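Local coordinates for protein putative cathepsin d (Ixodes ricinus, PDB 5N7Q) that probably cleaves proteins as an aspartic endopeptidase of the pepsin-like A1 family, and is held here in complex with the inhibitor pepstatin A, at residues L13-Y18 and L160-S165; D180-S185 and G334-A339; V204-A209 and S266-T271; L232-P237 and L311-D316; F279-K284 and L319-T324. One frame throughout, in Å; residues are numbered along the deposited sequence. Where two conformers were deposited one is given.

Contact 1: residues L13-Y18 and L160-S165; sequences LLDVVY and LNRDPS. Unlike the reference sequence in segment 13-18: Val17 (reference Glu). Unlike the reference sequence in segment 160-165: Leu160 (reference Arg).
Tyr18 and Leu160 form the tight, buried end of this contact: methyl CD2 of Leu160 lies over one face of the Tyr18 ring, 4.0 Å from its centroid and offset toward the rim. At the ring's edge the phenol becomes a relay. Tyr18 OH donates to Asn161 O at 2.7 Å, from above the carbonyl plane, and accepts from Arg162 NH1 at 3.0 Å. Bends at chi2 and chi3 (-64° and -66°) fold the Arg162 chain back, and NH1 also donates to Asp15 O, at 2.8 Å. The guanidinium stacks almost flat on the Asp15 carboxylate, whose CG sits over its centre. The salt bridge within this stack is long, 3.8 Å from Asp15 OD2 to Arg162 NE, and no N-H points at the oxygen.

Toward solvent the fit slackens. Water 1 links Asp15 O to Arg162 NH2, and exposed Pro164 touches Asp15 through CG, 3.5 Å from OD1. Val17, in a classic beta bulge with Val16 opposite Leu13, packs on an apolar side chain of the bound inhibitor. Loop 160-165 leaves strand 155-160, which pairs with 170-174 and through it with 6-13, in the antiparallel sheet joining the two lobes of pepsin-like enzymes. Bonds from NH1 to Asp15 O and Tyr18 OH hold the guanidinium; attraction to the carboxylate is probably weak, since Asp15 OD2 sits 2.6 Å from Arg162 O and may carry a proton.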
# COMPACT_ATOMS: atom_id res chain seq x y z
N LEU A 13 1.16 1.63 12.33
CA LEU A 13 1.76 0.63 13.22
C LEU A 13 3.20 0.35 12.76
O LEU A 13 3.40 -0.26 11.71
CB LEU A 13 0.93 -0.64 13.20
CG LEU A 13 1.54 -1.75 14.06
CD1 LEU A 13 1.45 -1.44 15.54
CD2 LEU A 13 0.85 -3.06 13.72
N LEU A 14 4.17 0.84 13.55
CA LEU A 14 5.59 0.50 13.45
C LEU A 14 6.19 0.83 12.08
O LEU A 14 7.17 0.23 11.69
CB LEU A 14 5.81 -0.98 13.79
CG LEU A 14 5.43 -1.42 15.22
CD1 LEU A 14 5.44 -2.93 15.30
CD2 LEU A 14 6.34 -0.85 16.28
N ASP A 15 5.57 1.77 11.33
CA ASP A 15 6.01 2.08 9.95
C ASP A 15 5.85 0.90 8.99
O ASP A 15 6.32 0.97 7.86
CB ASP A 15 7.48 2.61 9.92
CG ASP A 15 7.61 4.10 9.98
OD1 ASP A 15 6.61 4.82 10.12
OD2 ASP A 15 8.78 4.59 9.86
N VAL A 16 5.15 -0.16 9.39
CA VAL A 16 5.01 -1.34 8.51
C VAL A 16 3.65 -1.48 7.87
O VAL A 16 3.54 -1.96 6.75
CB VAL A 16 5.42 -2.68 9.16
CG1 VAL A 16 6.87 -2.62 9.56
CG2 VAL A 16 4.58 -3.05 10.35
N VAL A 17 2.59 -1.08 8.58
CA VAL A 17 1.25 -1.07 7.99
C VAL A 17 0.48 0.16 8.45
O VAL A 17 0.66 0.64 9.58
CB VAL A 17 0.44 -2.35 8.33
CG1 VAL A 17 1.05 -3.60 7.70
CG2 VAL A 17 0.34 -2.56 9.81
N TYR A 18 -0.41 0.61 7.58
CA TYR A 18 -1.28 1.75 7.81
C TYR A 18 -2.71 1.28 7.58
O TYR A 18 -2.97 0.50 6.67
CB TYR A 18 -0.91 2.90 6.88
CG TYR A 18 0.48 3.44 7.08
CD1 TYR A 18 1.60 2.77 6.57
CD2 TYR A 18 0.68 4.64 7.76
CE1 TYR A 18 2.88 3.28 6.78
CE2 TYR A 18 1.97 5.15 7.95
CZ TYR A 18 3.04 4.46 7.46
OH TYR A 18 4.31 4.95 7.64
N LEU A 160 1.62 9.39 4.20
CA LEU A 160 2.04 8.42 5.20
C LEU A 160 3.09 9.06 6.09
O LEU A 160 4.11 9.52 5.60
CB LEU A 160 2.60 7.16 4.56
CG LEU A 160 1.69 6.45 3.55
CD1 LEU A 160 2.40 5.24 2.97
CD2 LEU A 160 0.35 6.02 4.14
N ASN A 161 2.80 9.14 7.38
CA ASN A 161 3.75 9.60 8.36
C ASN A 161 4.76 8.49 8.62
O ASN A 161 4.37 7.35 8.89
CB ASN A 161 3.03 9.98 9.64
CG ASN A 161 3.87 10.85 10.56
OD1 ASN A 161 5.12 10.83 10.54
ND2 ASN A 161 3.18 11.62 11.40
N ARG A 162 6.04 8.81 8.49
CA ARG A 162 7.11 7.84 8.74
C ARG A 162 7.71 7.86 10.14
O ARG A 162 8.69 7.16 10.43
CB ARG A 162 8.17 7.94 7.65
CG ARG A 162 7.61 7.67 6.25
CD ARG A 162 7.08 6.26 6.08
NE ARG A 162 8.13 5.24 6.15
CZ ARG A 162 7.91 3.93 6.31
NH1 ARG A 162 6.68 3.47 6.54
NH2 ARG A 162 8.95 3.09 6.32
N ASP A 163 7.10 8.68 11.01
CA ASP A 163 7.43 8.69 12.44
C ASP A 163 6.28 8.05 13.23
O ASP A 163 5.25 8.70 13.45
CB ASP A 163 7.68 10.10 12.94
CG ASP A 163 8.06 10.15 14.39
OD1 ASP A 163 8.14 9.08 15.03
OD2 ASP A 163 8.29 11.30 14.84
N PRO A 164 6.44 6.77 13.63
CA PRO A 164 5.34 6.12 14.37
C PRO A 164 5.03 6.72 15.73
O PRO A 164 3.98 6.46 16.30
CB PRO A 164 5.81 4.68 14.52
CG PRO A 164 6.91 4.51 13.55
CD PRO A 164 7.56 5.85 13.40
N SER A 165 5.94 7.57 16.23
CA SER A 165 5.71 8.24 17.53
C SER A 165 4.83 9.46 17.38
O SER A 165 4.35 10.02 18.35
CB SER A 165 7.06 8.62 18.16
OG SER A 165 7.60 9.79 17.59
O HOH W 1 8.24 0.30 6.05

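Contact 2: residues D180-S185 and G334-A339; sequences DHYKGS and GFAEVA
Tyr182 overlaps Ala336: CD1 of the ring comes to 3.4 Å from CB of Ala336, in an oblique approach. With CG set between the backbone N and the carbonyl carbon (chi1 81°), the crowded position, the Tyr182 side chain leads off from the C-terminal segment, and its ring stacks with that of His179.

Next to this overlap the backbones of Tyr182 and Val338 form a single beta bridge. Lys183 N donates to Glu337 O at 2.9 Å, nearly along the C=O axis, and Ala339 N donates to His181 O at 3.0 Å from well above the carbonyl plane. Val338 CA and Tyr182 CA add C-H contacts to His181 O and Glu337 O. CB of Ala339 lies 3.6 Å from Tyr182 N, so the last residue of the chain still packs on the loop.

On the outer side the Lys183 and Glu337 side chains, both extended beyond CG, meet in a salt bridge of 3.4 Å between NZ and OE2, and Lys183 CE rests against the same oxygen. Where the backbones part, water takes over: water 2 accepts from Glu337 N, and water 4 joins Ser185 O to Phe335 O, donating to both.

The bridge ties the loop before strand 187-190 to the end of strand 332-337. Strands 187-190, 332-337, 322-327 and 155-160 are successive neighbours in the interlobe antiparallel sheet of the pepsin-like fold. The two backbone bonds, with that of Val338 to Pro321, tie down the end of the chain, whereas the salt bridge, lying between exposed residues, probably contributes more modestly.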
# COMPACT_ATOMS: atom_id res chain seq x y z
N ASP A 180 -1.25 21.13 1.81
CA ASP A 180 -0.68 21.17 3.14
C ASP A 180 0.08 19.89 3.49
O ASP A 180 0.72 19.85 4.53
CB ASP A 180 -1.72 21.58 4.18
CG ASP A 180 -2.16 23.05 4.02
OD1 ASP A 180 -1.30 23.88 3.59
OD2 ASP A 180 -3.36 23.34 4.28
N HIS A 181 0.03 18.87 2.63
CA HIS A 181 0.88 17.70 2.79
C HIS A 181 2.08 17.64 1.89
O HIS A 181 2.81 16.64 1.93
CB HIS A 181 0.08 16.40 2.59
CG HIS A 181 -0.88 16.11 3.70
ND1 HIS A 181 -0.49 16.09 5.02
CD2 HIS A 181 -2.19 15.79 3.67
CE1 HIS A 181 -1.55 15.80 5.77
NE2 HIS A 181 -2.58 15.61 4.97
N TYR A 182 2.36 18.67 1.10
CA TYR A 182 3.54 18.63 0.25
C TYR A 182 4.15 20.01 0.03
O TYR A 182 3.47 21.03 0.21
CB TYR A 182 3.27 17.89 -1.07
CG TYR A 182 2.58 18.70 -2.17
CD1 TYR A 182 3.32 19.48 -3.07
CD2 TYR A 182 1.21 18.63 -2.37
CE1 TYR A 182 2.69 20.18 -4.10
CE2 TYR A 182 0.59 19.33 -3.39
CZ TYR A 182 1.36 20.09 -4.26
OH TYR A 182 0.74 20.77 -5.26
N LYS A 183 5.42 20.01 -0.34
CA LYS A 183 6.11 21.25 -0.71
C LYS A 183 6.65 21.13 -2.12
O LYS A 183 6.86 20.03 -2.65
CB LYS A 183 7.20 21.61 0.30
CG LYS A 183 8.20 20.55 0.63
CD LYS A 183 9.17 21.06 1.72
CE LYS A 183 9.72 19.97 2.62
NZ LYS A 183 10.97 20.41 3.33
N GLY A 184 6.85 22.28 -2.74
CA GLY A 184 7.28 22.35 -4.13
C GLY A 184 6.12 22.07 -5.08
O GLY A 184 4.97 22.46 -4.84
N SER A 185 6.45 21.37 -6.17
CA SER A 185 5.52 21.07 -7.26
C SER A 185 5.45 19.56 -7.45
O SER A 185 6.43 18.84 -7.20
CB SER A 185 6.01 21.70 -8.56
OG SER A 185 7.22 21.11 -8.99
N GLY A 334 1.29 11.13 -9.36
CA GLY A 334 2.03 12.34 -9.03
C GLY A 334 2.83 12.10 -7.75
O GLY A 334 2.31 11.47 -6.80
N PHE A 335 4.04 12.68 -7.68
CA PHE A 335 4.89 12.60 -6.49
C PHE A 335 5.35 14.01 -6.12
O PHE A 335 5.76 14.78 -6.98
CB PHE A 335 6.12 11.71 -6.68
CG PHE A 335 5.82 10.27 -6.93
CD1 PHE A 335 5.25 9.46 -5.94
CD2 PHE A 335 6.08 9.70 -8.16
CE1 PHE A 335 4.98 8.12 -6.18
CE2 PHE A 335 5.80 8.38 -8.41
CZ PHE A 335 5.25 7.59 -7.44
N ALA A 336 5.34 14.32 -4.83
CA ALA A 336 5.94 15.57 -4.34
C ALA A 336 6.57 15.33 -2.97
O ALA A 336 6.07 14.55 -2.19
CB ALA A 336 4.92 16.69 -4.25
N GLU A 337 7.58 16.11 -2.64
CA GLU A 337 8.20 16.05 -1.33
C GLU A 337 7.17 16.30 -0.25
O GLU A 337 6.45 17.28 -0.30
CB GLU A 337 9.27 17.14 -1.25
CG GLU A 337 10.09 17.10 0.01
CD GLU A 337 11.27 18.06 0.02
OE1 GLU A 337 11.50 18.81 -0.97
OE2 GLU A 337 11.99 18.06 1.04
N VAL A 338 7.12 15.44 0.74
CA VAL A 338 6.15 15.56 1.82
C VAL A 338 6.41 16.81 2.66
O VAL A 338 7.55 17.29 2.73
CB VAL A 338 6.09 14.24 2.64
CG1 VAL A 338 7.30 14.11 3.57
CG2 VAL A 338 4.78 14.10 3.39
N ALA A 339 5.37 17.37 3.28
CA ALA A 339 5.54 18.55 4.14
C ALA A 339 5.63 18.15 5.60
O ALA A 339 4.83 18.60 6.45
CB ALA A 339 4.41 19.54 3.95
OXT ALA A 339 6.49 17.33 5.95
O HOH W 2 7.90 18.51 -4.45
O HOH W 3 10.30 20.34 -2.82
O HOH W 4 8.07 16.61 -7.50

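Contact 3: residues V204-A209 and S266-T271; sequences VKSVSA and SLPNVT
Lys205 and Thr271 carry the backbone bonding, as an antiparallel hydrogen-bonded pair. Lys205 N donates to Thr271 O at 2.9 Å and Thr271 N to Lys205 O at 2.8 Å, the second being the straighter (165° at the hydrogen). C-H contacts from Val204 CA and Val270 CA run to the same two oxygens.

One side-chain hydrogen bond crosses. The Ser206 hydroxyl, anti to its backbone N (chi1 -171°), donates to Asn269 O at 2.8 Å, reaching it tilted from the carbonyl plane.

Two waters bridge the segments as they diverge. Water 5 accepts from Val207 N and donates to Asn269 O, and farther on water 6 donates to Ser266 O and hydrogen-bonds to Ser208 OG, which also bonds to Ser210 N.

Van der Waals contact is modest. The ring of Pro268 lies against two serines, with CG 3.3 Å from Ser206 OG and CB 3.9 Å from Ser208 CB. On the sheet face opposite Ser206 and Val270, Lys205 and Thr271 lie side by side, pointing the same way, with CG of the lysine 4.1 Å from CB of the threonine; NZ goes on to a salt bridge with Glu278. Val204 and Val270 meet through CG1, at 4.3 Å.

The contact pairs the end of strand 198-206 with the start of strand 270-274 in the sheet of the C-terminal lobe, away from the predicted active-site residues, and helix 237-247 touches both Ser206 and Pro268. Asn269 O thus takes a hydroxyl and a water where direct strand bonding gives out, which prolongs the polar link between the chains beyond the regular pair.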
# COMPACT_ATOMS: atom_id res chain seq x y z
N VAL A 204 17.86 3.98 -10.98
CA VAL A 204 17.97 3.84 -9.53
C VAL A 204 19.47 3.89 -9.25
O VAL A 204 20.24 3.26 -9.99
CB VAL A 204 17.38 2.49 -9.05
CG1 VAL A 204 17.55 2.33 -7.54
CG2 VAL A 204 15.92 2.36 -9.42
N LYS A 205 19.90 4.66 -8.27
CA LYS A 205 21.35 4.75 -8.01
C LYS A 205 21.64 5.02 -6.57
O LYS A 205 20.79 5.52 -5.83
CB LYS A 205 21.99 5.84 -8.86
CG LYS A 205 21.55 7.25 -8.53
CD LYS A 205 22.23 8.28 -9.42
CE LYS A 205 21.61 9.66 -9.20
NZ LYS A 205 22.14 10.70 -10.13
N SER A 206 22.88 4.71 -6.17
CA SER A 206 23.40 5.11 -4.88
C SER A 206 24.83 5.56 -5.10
O SER A 206 25.58 4.87 -5.82
CB SER A 206 23.37 3.95 -3.90
OG SER A 206 23.70 4.43 -2.61
N VAL A 207 25.19 6.70 -4.54
CA VAL A 207 26.51 7.30 -4.76
C VAL A 207 27.08 7.57 -3.38
O VAL A 207 26.70 8.53 -2.72
CB VAL A 207 26.39 8.60 -5.57
CG1 VAL A 207 27.77 9.13 -5.93
CG2 VAL A 207 25.54 8.39 -6.82
N SER A 208 27.99 6.73 -2.93
CA SER A 208 28.58 6.89 -1.61
C SER A 208 29.79 7.80 -1.64
O SER A 208 30.58 7.72 -2.57
CB SER A 208 28.99 5.54 -1.05
OG SER A 208 29.57 5.70 0.23
N ALA A 209 29.95 8.61 -0.60
CA ALA A 209 31.19 9.36 -0.38
C ALA A 209 32.37 8.47 0.04
O ALA A 209 33.52 8.88 -0.11
CB ALA A 209 30.95 10.45 0.67
N SER A 266 26.74 6.04 8.23
CA SER A 266 27.62 6.04 7.08
C SER A 266 26.94 5.61 5.77
O SER A 266 27.57 5.63 4.73
CB SER A 266 28.84 5.16 7.35
OG SER A 266 29.63 5.74 8.40
N LEU A 267 25.67 5.21 5.83
CA LEU A 267 24.97 4.71 4.64
C LEU A 267 24.63 5.83 3.66
O LEU A 267 24.25 6.90 4.05
CB LEU A 267 23.68 4.00 5.04
CG LEU A 267 23.78 2.68 5.78
CD1 LEU A 267 22.44 2.35 6.41
CD2 LEU A 267 24.20 1.55 4.87
N PRO A 268 24.84 5.59 2.37
CA PRO A 268 24.50 6.59 1.36
C PRO A 268 23.02 6.69 1.01
O PRO A 268 22.25 5.74 1.22
CB PRO A 268 25.29 6.09 0.14
CG PRO A 268 25.25 4.62 0.29
CD PRO A 268 25.34 4.34 1.76
N ASN A 269 22.63 7.83 0.47
CA ASN A 269 21.29 7.97 -0.09
C ASN A 269 21.10 7.00 -1.27
O ASN A 269 22.08 6.62 -1.94
CB ASN A 269 21.02 9.42 -0.53
CG ASN A 269 21.00 10.41 0.64
OD1 ASN A 269 21.03 10.04 1.80
ND2 ASN A 269 21.00 11.71 0.32
N VAL A 270 19.85 6.62 -1.52
CA VAL A 270 19.45 5.86 -2.71
C VAL A 270 18.41 6.69 -3.46
O VAL A 270 17.49 7.21 -2.85
CB VAL A 270 18.90 4.48 -2.34
CG1 VAL A 270 18.38 3.72 -3.54
CG2 VAL A 270 19.97 3.64 -1.65
N THR A 271 18.58 6.83 -4.77
CA THR A 271 17.79 7.78 -5.56
C THR A 271 17.07 7.10 -6.71
O THR A 271 17.70 6.35 -7.48
CB THR A 271 18.70 8.88 -6.09
OG1 THR A 271 19.37 9.52 -4.99
CG2 THR A 271 17.92 9.93 -6.91
O HOH W 5 23.49 8.58 -3.28
O HOH W 6 28.01 6.91 2.23

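Contact 4: residues L232-P237 and L311-D316; sequences LITGPP and LWILGD
Trp312 offers a flat indole face, and Gly235 and Pro236 lie across it. Pro236 CD sits above the five-membered ring, 3.6 Å from its centroid and 14° off the normal, with the proline and indole crossing at about a right angle. Gly235 CA covers the six-membered ring at 4.0 Å; a beta carbon on this residue would run into CE3 of Trp312, so the absence of a side chain lets the backbone settle on the ring. At the indole's edge, in its plane, CG2 of Ile233 meets CE3 at 3.9 Å, and the same methyl touches CD2 of Leu314.

Strands 233-235 and 312-314 run antiparallel, their axes 4.5 Å apart at closest approach, in the C-terminal lobe of the bilobal pepsin-like fold. Thr234 and Ile313 are their hydrogen-bonded pair: Thr234 N donates to Ile313 O at 2.9 Å, in the carbonyl plane and on a lone pair, while the return bond from Ile313 N meets Thr234 O from above its plane.

On the face opposite Ile233 and Leu314, Thr234 OG1 presses against Ile313, 3.2 Å from both CB and CG1. The hydroxyl donates to water 7, which in turn donates a hydrogen bond to Leu311 O. Ile313 also packs on Asp227, a predicted active-site residue, and on an apolar side chain of the bound inhibitor. Gly315 also packs tightly: a beta carbon would strike Leu232 O, which receives a weak bond from Gly315 N at 3.0 Å.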
# COMPACT_ATOMS: atom_id res chain seq x y z
N LEU A 232 7.98 -2.00 2.28
CA LEU A 232 9.32 -1.64 1.86
C LEU A 232 9.33 -1.25 0.38
O LEU A 232 8.29 -0.88 -0.18
CB LEU A 232 10.30 -2.80 2.17
CG LEU A 232 10.31 -3.28 3.61
CD1 LEU A 232 11.39 -4.35 3.75
CD2 LEU A 232 10.50 -2.15 4.61
N ILE A 233 10.51 -1.25 -0.22
CA ILE A 233 10.66 -1.19 -1.67
C ILE A 233 11.09 -2.57 -2.10
O ILE A 233 12.05 -3.12 -1.53
CB ILE A 233 11.66 -0.10 -2.10
CG1 ILE A 233 11.08 1.28 -1.78
CG2 ILE A 233 12.05 -0.25 -3.58
CD1 ILE A 233 12.03 2.42 -1.96
N THR A 234 10.42 -3.13 -3.08
CA THR A 234 10.83 -4.42 -3.65
C THR A 234 11.41 -4.15 -5.01
O THR A 234 11.08 -3.17 -5.67
CB THR A 234 9.73 -5.48 -3.74
OG1 THR A 234 8.88 -5.22 -4.87
CG2 THR A 234 8.85 -5.49 -2.47
N GLY A 235 12.30 -5.04 -5.43
CA GLY A 235 12.84 -4.99 -6.78
C GLY A 235 13.26 -6.34 -7.31
O GLY A 235 13.25 -7.32 -6.59
N PRO A 236 13.67 -6.37 -8.59
CA PRO A 236 14.24 -7.58 -9.16
C PRO A 236 15.36 -8.10 -8.25
O PRO A 236 16.25 -7.32 -7.91
CB PRO A 236 14.80 -7.09 -10.51
CG PRO A 236 13.96 -5.91 -10.86
CD PRO A 236 13.73 -5.23 -9.54
N PRO A 237 15.32 -9.38 -7.86
CA PRO A 237 16.31 -9.88 -6.89
C PRO A 237 17.77 -9.63 -7.23
O PRO A 237 18.55 -9.26 -6.37
CB PRO A 237 16.00 -11.37 -6.82
CG PRO A 237 14.55 -11.45 -7.09
CD PRO A 237 14.24 -10.36 -8.07
N LEU A 311 9.58 -5.75 -12.00
CA LEU A 311 9.30 -4.38 -11.63
C LEU A 311 9.66 -4.14 -10.19
O LEU A 311 9.96 -5.06 -9.42
CB LEU A 311 7.86 -3.95 -11.95
CG LEU A 311 6.73 -4.72 -11.26
CD1 LEU A 311 6.52 -4.23 -9.84
CD2 LEU A 311 5.40 -4.59 -11.99
N TRP A 312 9.73 -2.86 -9.88
CA TRP A 312 9.97 -2.40 -8.53
C TRP A 312 8.66 -2.01 -7.90
O TRP A 312 7.84 -1.32 -8.53
CB TRP A 312 10.88 -1.17 -8.54
CG TRP A 312 12.28 -1.42 -9.06
CD1 TRP A 312 12.65 -1.60 -10.37
CD2 TRP A 312 13.50 -1.50 -8.29
NE1 TRP A 312 14.01 -1.77 -10.46
CE2 TRP A 312 14.56 -1.73 -9.21
CE3 TRP A 312 13.79 -1.40 -6.92
CZ2 TRP A 312 15.89 -1.87 -8.79
CZ3 TRP A 312 15.11 -1.54 -6.52
CH2 TRP A 312 16.14 -1.76 -7.45
N ILE A 313 8.43 -2.44 -6.68
CA ILE A 313 7.27 -1.96 -5.93
C ILE A 313 7.74 -0.87 -4.98
O ILE A 313 8.56 -1.13 -4.07
CB ILE A 313 6.56 -3.07 -5.13
CG1 ILE A 313 6.04 -4.21 -6.04
CG2 ILE A 313 5.42 -2.45 -4.33
CD1 ILE A 313 5.43 -5.39 -5.29
N LEU A 314 7.25 0.34 -5.20
CA LEU A 314 7.51 1.48 -4.34
C LEU A 314 6.44 1.50 -3.25
O LEU A 314 5.33 1.94 -3.46
CB LEU A 314 7.54 2.77 -5.16
CG LEU A 314 8.56 2.83 -6.31
CD1 LEU A 314 8.60 4.20 -6.93
CD2 LEU A 314 9.94 2.42 -5.82
N GLY A 315 6.78 0.93 -2.10
CA GLY A 315 5.90 0.86 -0.95
C GLY A 315 6.13 2.01 0.01
O GLY A 315 6.61 3.07 -0.40
N ASP A 316 5.76 1.80 1.28
CA ASP A 316 5.67 2.88 2.25
C ASP A 316 7.01 3.58 2.49
O ASP A 316 7.06 4.76 2.80
CB ASP A 316 5.10 2.38 3.58
CG ASP A 316 3.74 1.70 3.46
OD1 ASP A 316 2.98 2.03 2.50
OD2 ASP A 316 3.41 0.85 4.35
O HOH W 7 9.70 -6.43 -7.12

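Contact 5: residues F279-K284 and L319-T324; sequences FSLRSK and LGPYYT
Phe279 drives one edge of its ring at a face of Tyr322 in a T-shaped pair, the planes 89° apart and the centroids separated by 5.2 Å. CD1 of Phe279 is the leading atom, 3.7 Å from Tyr322 CD1 and offset toward the rim. Phe279 CB lies over the Tyr322 face too, 4.3 Å from the centroid, so the tyrosine is covered by both the root and the ring of one side chain. Beside this pair, CD2 of Leu281 touches CG of Pro321 at 3.7 Å and reaches the edge of the Tyr322 ring at CE2.

Outward, the tyrosine ends in a polar group. Its OH donates to Ser280 O at 2.7 Å, in the carbonyl plane and on a lone pair, giving the phenol a directed bond to the strand that also supplies Phe279.

The two strands, 279-281 and 322-324, stand 10.5 Å apart at their axes, too far for backbone pairing, and side chains bridge the gap. Strand 277-281 pairs with strand 270-274, strand 322-327 lies between strands 155-160 and 332-337, and Phe318 of helix 316-319 also meets the Tyr322 ring.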
# COMPACT_ATOMS: atom_id res chain seq x y z
N PHE A 279 14.35 11.48 -6.95
CA PHE A 279 13.63 11.27 -5.69
C PHE A 279 14.58 10.48 -4.78
O PHE A 279 14.72 9.26 -4.92
CB PHE A 279 12.31 10.53 -5.97
CG PHE A 279 11.34 11.35 -6.77
CD1 PHE A 279 10.47 12.21 -6.14
CD2 PHE A 279 11.37 11.30 -8.15
CE1 PHE A 279 9.62 13.01 -6.88
CE2 PHE A 279 10.53 12.09 -8.90
CZ PHE A 279 9.64 12.94 -8.26
N SER A 280 15.19 11.20 -3.85
CA SER A 280 16.24 10.68 -2.96
C SER A 280 15.63 10.11 -1.68
O SER A 280 14.66 10.64 -1.14
CB SER A 280 17.21 11.82 -2.65
OG SER A 280 18.33 11.37 -1.92
N LEU A 281 16.22 9.01 -1.20
CA LEU A 281 15.89 8.42 0.08
C LEU A 281 17.17 8.39 0.91
O LEU A 281 18.15 7.81 0.49
CB LEU A 281 15.40 6.99 -0.12
CG LEU A 281 14.16 6.87 -1.00
CD1 LEU A 281 13.92 5.41 -1.32
CD2 LEU A 281 12.95 7.43 -0.28
N ARG A 282 17.13 9.01 2.09
CA ARG A 282 18.21 8.91 3.07
C ARG A 282 18.10 7.59 3.78
O ARG A 282 17.03 6.95 3.80
CB ARG A 282 18.05 10.03 4.10
CG ARG A 282 18.09 11.44 3.51
CD ARG A 282 17.50 12.47 4.48
NE ARG A 282 18.08 12.38 5.81
CZ ARG A 282 17.49 12.68 6.97
NH1 ARG A 282 16.25 13.15 7.04
NH2 ARG A 282 18.18 12.50 8.10
N SER A 283 19.18 7.18 4.46
CA SER A 283 19.10 5.96 5.26
C SER A 283 18.02 6.09 6.34
O SER A 283 17.36 5.10 6.69
CB SER A 283 20.46 5.60 5.86
OG SER A 283 20.85 6.59 6.77
N LYS A 284 17.76 7.32 6.79
CA LYS A 284 16.66 7.54 7.74
C LYS A 284 15.31 7.13 7.13
O LYS A 284 14.43 6.61 7.85
CB LYS A 284 16.60 8.99 8.24
CG LYS A 284 15.52 9.22 9.31
CD LYS A 284 15.83 10.49 10.08
CE LYS A 284 14.87 10.75 11.24
NZ LYS A 284 14.94 12.18 11.67
N LEU A 319 6.64 6.05 -0.29
CA LEU A 319 5.39 6.81 -0.32
C LEU A 319 5.20 7.65 0.94
O LEU A 319 4.31 8.50 0.98
CB LEU A 319 4.20 5.84 -0.52
CG LEU A 319 4.22 5.01 -1.81
CD1 LEU A 319 3.11 3.95 -1.74
CD2 LEU A 319 4.09 5.88 -3.03
N GLY A 320 6.03 7.46 1.95
CA GLY A 320 6.10 8.38 3.09
C GLY A 320 6.77 9.70 2.78
O GLY A 320 6.19 10.77 2.98
N PRO A 321 8.03 9.66 2.32
CA PRO A 321 8.72 10.94 2.03
C PRO A 321 8.18 11.66 0.79
O PRO A 321 8.43 12.85 0.61
CB PRO A 321 10.21 10.53 1.86
CG PRO A 321 10.19 9.06 1.66
CD PRO A 321 8.99 8.54 2.40
N TYR A 322 7.45 10.92 -0.06
CA TYR A 322 6.83 11.50 -1.25
C TYR A 322 5.32 11.32 -1.21
O TYR A 322 4.81 10.22 -1.34
CB TYR A 322 7.49 10.94 -2.52
CG TYR A 322 8.97 11.30 -2.49
CD1 TYR A 322 9.37 12.62 -2.66
CD2 TYR A 322 9.95 10.38 -2.16
CE1 TYR A 322 10.68 12.99 -2.54
CE2 TYR A 322 11.27 10.75 -2.04
CZ TYR A 322 11.63 12.06 -2.21
OH TYR A 322 12.96 12.43 -2.11
N TYR A 323 4.62 12.42 -0.95
CA TYR A 323 3.17 12.50 -1.06
C TYR A 323 2.75 12.09 -2.48
O TYR A 323 3.40 12.49 -3.45
CB TYR A 323 2.76 13.93 -0.79
CG TYR A 323 1.28 14.20 -0.69
CD1 TYR A 323 0.50 13.59 0.31
CD2 TYR A 323 0.65 15.09 -1.53
CE1 TYR A 323 -0.85 13.84 0.43
CE2 TYR A 323 -0.70 15.36 -1.42
CZ TYR A 323 -1.45 14.76 -0.43
OH TYR A 323 -2.79 15.04 -0.31
N THR A 324 1.71 11.26 -2.60
CA THR A 324 1.43 10.60 -3.86
C THR A 324 -0.01 10.83 -4.23
O THR A 324 -0.92 10.65 -3.43
CB THR A 324 1.74 9.12 -3.82
OG1 THR A 324 3.11 8.94 -3.42
CG2 THR A 324 1.61 8.48 -5.17

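Contact 4 is the buried one, next to the predicted catalytic Asp227; contact 2 lies at the surface, and contacts 1, 3 and 5 are partly buried. Contacts 2, 3 and 4 all use backbone pairing, but contact 4 adds indole packing, while contacts 2 and 3 fill their frayed ends with water. Contacts 1 and 5 are carried by side chains bonding to backbone carbonyls, with an arginine and a tyrosine in the first and an edge-to-face aromatic pair in the second. Contact 5 joins two systems: its strand 322-327 neighbours strand 332-337 of contact 2, and its strand 277-281 neighbours strand 270-274 of contact 3. Asp316 and Leu319 bring contacts 4 and 5 against Leu160 of contact 1.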